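Local structure of extracellular invertase (Aspergillus kawachii, 5XH8) at residues T70-L73 and A74-Q77; I127-R131 and G132-Q136. The protein probably splits the bond that links terminal beta-fructose in sucrose-type sugars, and transfers fructosyl groups efficiently, as a beta-fructofuranosidase of glycoside hydrolase family 32. All coordinates share one frame; numbering follows the deposited sequence.

Contact 1 (T70-L73 and A74-Q77)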
ATOM      1  N   THR A  70      34.463   3.835  -2.361  1.00 24.70           N
ATOM      2  CA  THR A  70      35.849   3.716  -1.957  1.00 24.86           C
ATOM      3  C   THR A  70      36.488   2.485  -2.611  1.00 27.75           C
ATOM      4  O   THR A  70      35.844   1.415  -2.698  1.00 25.89           O
ATOM      5  CB  THR A  70      35.999   3.674  -0.446  1.00 25.19           C
ATOM      6  OG1 THR A  70      37.387   3.545  -0.111  1.00 24.15           O
ATOM      7  CG2 THR A  70      35.225   2.522   0.191  1.00 26.39           C
ATOM      8  N   ASP A  71      37.738   2.642  -3.074  1.00 27.32           N
ATOM      9  CA  ASP A  71      38.498   1.506  -3.592  1.00 27.90           C
ATOM     10  C   ASP A  71      39.539   1.023  -2.620  1.00 29.20           C
ATOM     11  O   ASP A  71      40.258   0.075  -2.938  1.00 29.72           O
ATOM     12  CB  ASP A  71      39.113   1.802  -4.971  1.00 30.45           C
ATOM     13  CG  ASP A  71      40.204   2.874  -4.933  1.00 30.17           C
ATOM     14  OD1 ASP A  71      40.958   2.960  -3.964  1.00 30.79           O
ATOM     15  OD2 ASP A  71      40.298   3.626  -5.906  1.00 32.57           O
ATOM     16  N   ASP A  72      39.623   1.651  -1.441  1.00 26.60           N
ATOM     17  CA  ASP A  72      40.659   1.301  -0.469  1.00 28.33           C
ATOM     18  C   ASP A  72      40.170   1.207   0.981  1.00 27.19           C
ATOM     19  O   ASP A  72      40.935   0.817   1.884  1.00 26.52           O
ATOM     20  CB  ASP A  72      41.827   2.312  -0.600  1.00 29.91           C
ATOM     21  CG  ASP A  72      41.379   3.769  -0.348  1.00 30.65           C
ATOM     22  OD1 ASP A  72      40.211   3.985   0.068  1.00 28.73           O
ATOM     23  OD2 ASP A  72      42.176   4.704  -0.565  1.00 30.87           O
ATOM     24  N   LEU A  73      38.891   1.535   1.206  1.00 25.87           N
ATOM     25  CA  LEU A  73      38.318   1.645   2.552  1.00 26.57           C
ATOM     26  C   LEU A  73      39.080   2.636   3.451  1.00 25.20           C
ATOM     27  O   LEU A  73      39.198   2.452   4.664  1.00 24.89           O
ATOM     28  CB  LEU A  73      38.133   0.272   3.216  1.00 26.87           C
ATOM     29  CG  LEU A  73      37.066   0.213   4.330  1.00 28.23           C
ATOM     30  CD1 LEU A  73      35.647   0.432   3.790  1.00 29.29           C
ATOM     31  CD2 LEU A  73      37.141  -1.094   5.105  1.00 27.60           C
ATOM     32  N   ALA A  74      39.528   3.715   2.821  1.00 25.12           N
ATOM     33  CA  ALA A  74      40.193   4.825   3.515  1.00 26.19           C
ATOM     34  C   ALA A  74      39.700   6.145   2.987  1.00 24.79           C
ATOM     35  O   ALA A  74      39.262   7.006   3.766  1.00 26.35           O
ATOM     36  CB  ALA A  74      41.700   4.723   3.348  1.00 27.47           C
ATOM     37  N   THR A  75      39.743   6.287   1.664  1.00 24.63           N
ATOM     38  CA  THR A  75      39.339   7.497   0.981  1.00 25.09           C
ATOM     39  C   THR A  75      38.098   7.253   0.114  1.00 24.84           C
ATOM     40  O   THR A  75      37.828   6.123  -0.313  1.00 25.60           O
ATOM     41  CB  THR A  75      40.460   7.989   0.058  1.00 26.49           C
ATOM     42  OG1 THR A  75      40.675   7.012  -0.975  1.00 27.60           O
ATOM     43  CG2 THR A  75      41.755   8.233   0.846  1.00 26.44           C
ATOM     44  N   TYR A  76      37.384   8.332  -0.178  1.00 23.29           N
ATOM     45  CA  TYR A  76      36.071   8.264  -0.826  1.00 23.71           C
ATOM     46  C   TYR A  76      35.954   9.225  -1.992  1.00 24.46           C
ATOM     47  O   TYR A  76      36.623  10.272  -2.020  1.00 25.33           O
ATOM     48  CB  TYR A  76      34.962   8.547   0.206  1.00 21.99           C
ATOM     49  CG  TYR A  76      35.035   7.616   1.374  1.00 21.67           C
ATOM     50  CD1 TYR A  76      35.865   7.898   2.452  1.00 22.19           C
ATOM     51  CD2 TYR A  76      34.320   6.411   1.394  1.00 21.64           C
ATOM     52  CE1 TYR A  76      35.973   7.033   3.524  1.00 21.94           C
ATOM     53  CE2 TYR A  76      34.416   5.542   2.473  1.00 21.23           C
ATOM     54  CZ  TYR A  76      35.244   5.857   3.542  1.00 21.26           C
ATOM     55  OH  TYR A  76      35.355   5.022   4.637  1.00 22.80           O
ATOM     56  N   GLN A  77      35.080   8.870  -2.930  1.00 24.99           N
ATOM     57  CA  GLN A  77      34.690   9.713  -4.058  1.00 27.18           C
ATOM     58  C   GLN A  77      33.166   9.874  -4.030  1.00 26.27           C
ATOM     59  O   GLN A  77      32.426   8.878  -4.046  1.00 25.45           O
ATOM     60  CB  GLN A  77      35.056   9.050  -5.397  1.00 30.45           C
ATOM     61  CG  GLN A  77      36.473   9.264  -5.872  1.00 36.36           C
ATOM     62  CD  GLN A  77      37.546   8.664  -4.961  1.00 41.87           C
ATOM     63  OE1 GLN A  77      37.437   7.517  -4.463  1.00 42.17           O
ATOM     64  NE2 GLN A  77      38.621   9.441  -4.752  1.00 43.56           N
TER
HETATM   65  O   HOH W   1      38.850   5.290  -2.909  1.00 28.65           O

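Contact 2 (I127-R131 and G132-Q136)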
ATOM      1  N   ILE A 127       3.200   7.615  19.864  1.00 28.93           N
ATOM      2  CA  ILE A 127       1.869   8.077  19.417  1.00 28.02           C
ATOM      3  C   ILE A 127       1.173   6.992  18.628  1.00 27.80           C
ATOM      4  O   ILE A 127       1.823   6.015  18.218  1.00 28.05           O
ATOM      5  CB  ILE A 127       1.957   9.368  18.582  1.00 29.26           C
ATOM      6  CG1 ILE A 127       2.815   9.167  17.305  1.00 30.08           C
ATOM      7  CG2 ILE A 127       2.462  10.508  19.445  1.00 29.18           C
ATOM      8  CD1 ILE A 127       2.773  10.343  16.340  1.00 28.47           C
ATOM      9  N   PRO A 128      -0.148   7.141  18.393  1.00 27.52           N
ATOM     10  CA  PRO A 128      -0.794   6.104  17.577  1.00 27.19           C
ATOM     11  C   PRO A 128      -0.190   6.027  16.168  1.00 26.85           C
ATOM     12  O   PRO A 128       0.223   7.049  15.606  1.00 24.94           O
ATOM     13  CB  PRO A 128      -2.276   6.536  17.549  1.00 28.11           C
ATOM     14  CG  PRO A 128      -2.442   7.348  18.823  1.00 28.85           C
ATOM     15  CD  PRO A 128      -1.129   8.069  18.997  1.00 28.17           C
ATOM     16  N   TYR A 129      -0.107   4.814  15.636  1.00 24.73           N
ATOM     17  CA  TYR A 129       0.479   4.603  14.327  1.00 24.60           C
ATOM     18  C   TYR A 129      -0.544   4.863  13.208  1.00 25.65           C
ATOM     19  O   TYR A 129      -1.671   4.361  13.261  1.00 27.89           O
ATOM     20  CB  TYR A 129       0.981   3.171  14.256  1.00 24.22           C
ATOM     21  CG  TYR A 129       1.893   2.891  13.112  1.00 23.16           C
ATOM     22  CD1 TYR A 129       3.251   3.190  13.195  1.00 23.70           C
ATOM     23  CD2 TYR A 129       1.400   2.370  11.923  1.00 22.70           C
ATOM     24  CE1 TYR A 129       4.108   2.934  12.135  1.00 22.24           C
ATOM     25  CE2 TYR A 129       2.241   2.109  10.859  1.00 23.86           C
ATOM     26  CZ  TYR A 129       3.594   2.390  10.963  1.00 24.12           C
ATOM     27  OH  TYR A 129       4.434   2.100   9.905  1.00 23.61           O
ATOM     28  N   THR A 130      -0.163   5.631  12.193  1.00 25.34           N
ATOM     29  CA  THR A 130      -1.028   5.816  11.015  1.00 23.67           C
ATOM     30  C   THR A 130      -0.824   4.655  10.056  1.00 21.96           C
ATOM     31  O   THR A 130       0.275   4.421   9.599  1.00 22.64           O
ATOM     32  CB  THR A 130      -0.704   7.118  10.310  1.00 23.07           C
ATOM     33  OG1 THR A 130      -0.928   8.157  11.232  1.00 22.60           O
ATOM     34  CG2 THR A 130      -1.589   7.353   9.070  1.00 23.40           C
ATOM     35  N   ARG A 131      -1.893   3.930   9.772  1.00 22.21           N
ATOM     36  CA  ARG A 131      -1.882   2.795   8.855  1.00 22.30           C
ATOM     37  C   ARG A 131      -1.248   3.172   7.514  1.00 22.33           C
ATOM     38  O   ARG A 131      -1.550   4.218   6.949  1.00 22.07           O
ATOM     39  CB  ARG A 131      -3.332   2.305   8.631  1.00 23.21           C
ATOM     40  CG  ARG A 131      -3.482   1.076   7.725  1.00 23.08           C
ATOM     41  CD  ARG A 131      -3.213  -0.195   8.473  1.00 23.34           C
ATOM     42  NE  ARG A 131      -3.411  -1.360   7.629  1.00 23.72           N
ATOM     43  CZ  ARG A 131      -4.591  -1.903   7.341  1.00 24.43           C
ATOM     44  NH1 ARG A 131      -5.732  -1.377   7.790  1.00 25.37           N
ATOM     45  NH2 ARG A 131      -4.637  -2.968   6.562  1.00 24.60           N
ATOM     46  N   GLY A 132      -0.350   2.325   7.014  1.00 22.86           N
ATOM     47  CA  GLY A 132       0.300   2.591   5.738  1.00 22.34           C
ATOM     48  C   GLY A 132       1.336   3.711   5.744  1.00 22.30           C
ATOM     49  O   GLY A 132       1.823   4.081   4.684  1.00 22.88           O
ATOM     50  N   SER A 133       1.711   4.255   6.908  1.00 22.94           N
ATOM     51  CA  SER A 133       2.731   5.309   6.916  1.00 24.22           C
ATOM     52  C   SER A 133       4.118   4.816   6.376  1.00 23.06           C
ATOM     53  O   SER A 133       4.821   5.575   5.698  1.00 21.82           O
ATOM     54  CB  SER A 133       2.808   6.023   8.281  1.00 27.65           C
ATOM     55  OG  SER A 133       3.070   5.128   9.301  1.00 32.79           O
ATOM     56  N   GLU A 134       4.451   3.544   6.613  1.00 20.78           N
ATOM     57  CA  GLU A 134       5.705   2.951   6.205  1.00 20.28           C
ATOM     58  C   GLU A 134       5.466   1.654   5.401  1.00 20.40           C
ATOM     59  O   GLU A 134       4.873   0.684   5.905  1.00 21.58           O
ATOM     60  CB  GLU A 134       6.576   2.670   7.428  1.00 20.35           C
ATOM     61  CG  GLU A 134       6.887   3.905   8.279  1.00 21.25           C
ATOM     62  CD  GLU A 134       7.484   3.544   9.617  1.00 21.46           C
ATOM     63  OE1 GLU A 134       6.891   2.662  10.299  1.00 21.29           O
ATOM     64  OE2 GLU A 134       8.543   4.123   9.976  1.00 21.28           O
ATOM     65  N   THR A 135       5.904   1.663   4.148  1.00 19.22           N
ATOM     66  CA  THR A 135       5.887   0.481   3.294  1.00 19.34           C
ATOM     67  C   THR A 135       7.325   0.208   2.872  1.00 19.94           C
ATOM     68  O   THR A 135       8.222   1.035   3.091  1.00 18.13           O
ATOM     69  CB  THR A 135       4.988   0.679   2.073  1.00 19.69           C
ATOM     70  OG1 THR A 135       5.438   1.793   1.303  1.00 19.32           O
ATOM     71  CG2 THR A 135       3.542   0.952   2.490  1.00 20.23           C
ATOM     72  N   GLN A 136       7.566  -0.967   2.309  1.00 19.05           N
ATOM     73  CA  GLN A 136       8.907  -1.296   1.817  1.00 20.10           C
ATOM     74  C   GLN A 136       8.833  -1.476   0.304  1.00 20.12           C
ATOM     75  O   GLN A 136       8.016  -2.284  -0.191  1.00 21.36           O
ATOM     76  CB  GLN A 136       9.495  -2.527   2.517  1.00 20.99           C
ATOM     77  CG  GLN A 136       9.056  -2.717   3.970  1.00 21.40           C
ATOM     78  CD  GLN A 136       9.411  -1.544   4.859  1.00 21.25           C
ATOM     79  OE1 GLN A 136      10.453  -0.900   4.689  1.00 21.38           O
ATOM     80  NE2 GLN A 136       8.548  -1.268   5.832  1.00 21.75           N
TER
HETATM   81  O   HOH W   2       3.403   0.346   8.096  1.00 24.21           O
HETATM   82  O   HOH W   3       2.537   6.535  11.854  1.00 23.64           O

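Contact 1 (T70-L73 and A74-Q77)
Asp72 binds the turn that follows it through both carboxylate oxygens. Its OD1 accepts two backbone N-H groups from one face of the carboxylate: Thr75 N, 2.8 Å from OD1 on the syn side with an N-H...O angle of 165°, and Ala74 N, more bent and coming from above the plane. OD2 takes the hydroxyl of Thr75, whose OG1 lies 2.8 Å from it, again syn. Aspartate suits this place because its short chain, with CG between the backbone N and the carbonyl carbon (chi1 59°), brings two acceptors to three donors.

A second set of polar bonds belongs to Thr70, whose one hydroxyl can both give and take. Its OG1 donates to Thr75 O at 2.6 Å and accepts from Asp72 N, with a weak bond from Leu73 N. A water joins Asp71 N, Thr75 O and Gln77 OE1, while Asp71 itself forms a salt bridge with Lys335.

Apolar packing is the third element. Thr70 CB lies 3.7 Å from Tyr76 CD2, and CG2 also lies along that ring; the tyrosine hydroxyl goes on to Tyr345. Apolar Leu73 suits its buried spot against Phe54 and Ile343.

By accepting from Asp72 N, two residues on, Thr70 OG1 makes an ST turn, within the loop that connects antiparallel strands 65-70 and 77-78 in the beta-propeller domain of this family 32 enzyme.

Contact 2 (I127-R131 and G132-Q136)
Tyr129 reaches past the turn to Glu134, its OH donating to Glu134 OE1 over 2.6 Å. The ring gets there because CG stands opposite the backbone N (chi1 -166°), which carries the phenol along the loop toward the start of strand 134-140. The extended Glu134 chain brings OE1 to the ring edge, in plane, where it receives the hydroxyl on its anti side. The ring and carboxylate planes are 54° apart. Phe169 N also binds OE1, and OE2 forms a salt bridge with Arg170; these partners fix the carboxylate's rotation. A long acidic side chain suits this place, since it can meet the phenol, a backbone N-H and an arginine at once. A bound glycerol is about 6 Å from the Glu134 side chain.

Ser133 sits over one face of the same ring, its OG 3.2 Å from Tyr129 CZ. With chi1 at 57° this hydroxyl folds back to donate to Thr130 O at 2.9 Å, in the carbonyl plane. Ser133 N binds the same Thr130 O at 3.1 Å from a tilted direction, so a single carbonyl takes two bonds from one residue. A small hydroxyl side chain can bend back to the carbonyl while lying against the ring face. One water links Thr130 N to Ser133 OG, and another joins Tyr129 OH to Glu134 O, 2.7 Å from each.

Arg131 sends its guanidinium to the second subunit, where Gln217 O and Val156 O of that subunit accept from it. Gly132 has positive phi, a backbone shape that favours glycine.

Residues 130-133 form a type II beta turn, glycine in its third position, which leads into strand 134-140 of a four-stranded antiparallel propeller blade.

Both contacts are partly buried loop structures in the family 32 N-terminal region, and they join different strands. Their centres are 37 Å apart and their nearest atoms about 25 Å, with no touch. Contact 1 lies closer to the centre of the chain and meets residues near the C-terminus, among them Tyr597 and Trp600; no other chain touches it. Contact 2 reaches the second subunit through Arg131 and has a bound glycerol about 6 Å from the Glu134 side chain. In contact 1 a carboxylate gathers neighbouring backbone N-H groups, whereas in contact 2 a backbone carbonyl takes the N-H and the hydroxyl of one serine, and the carboxylate is held by a phenol and by residues of strand 166-176.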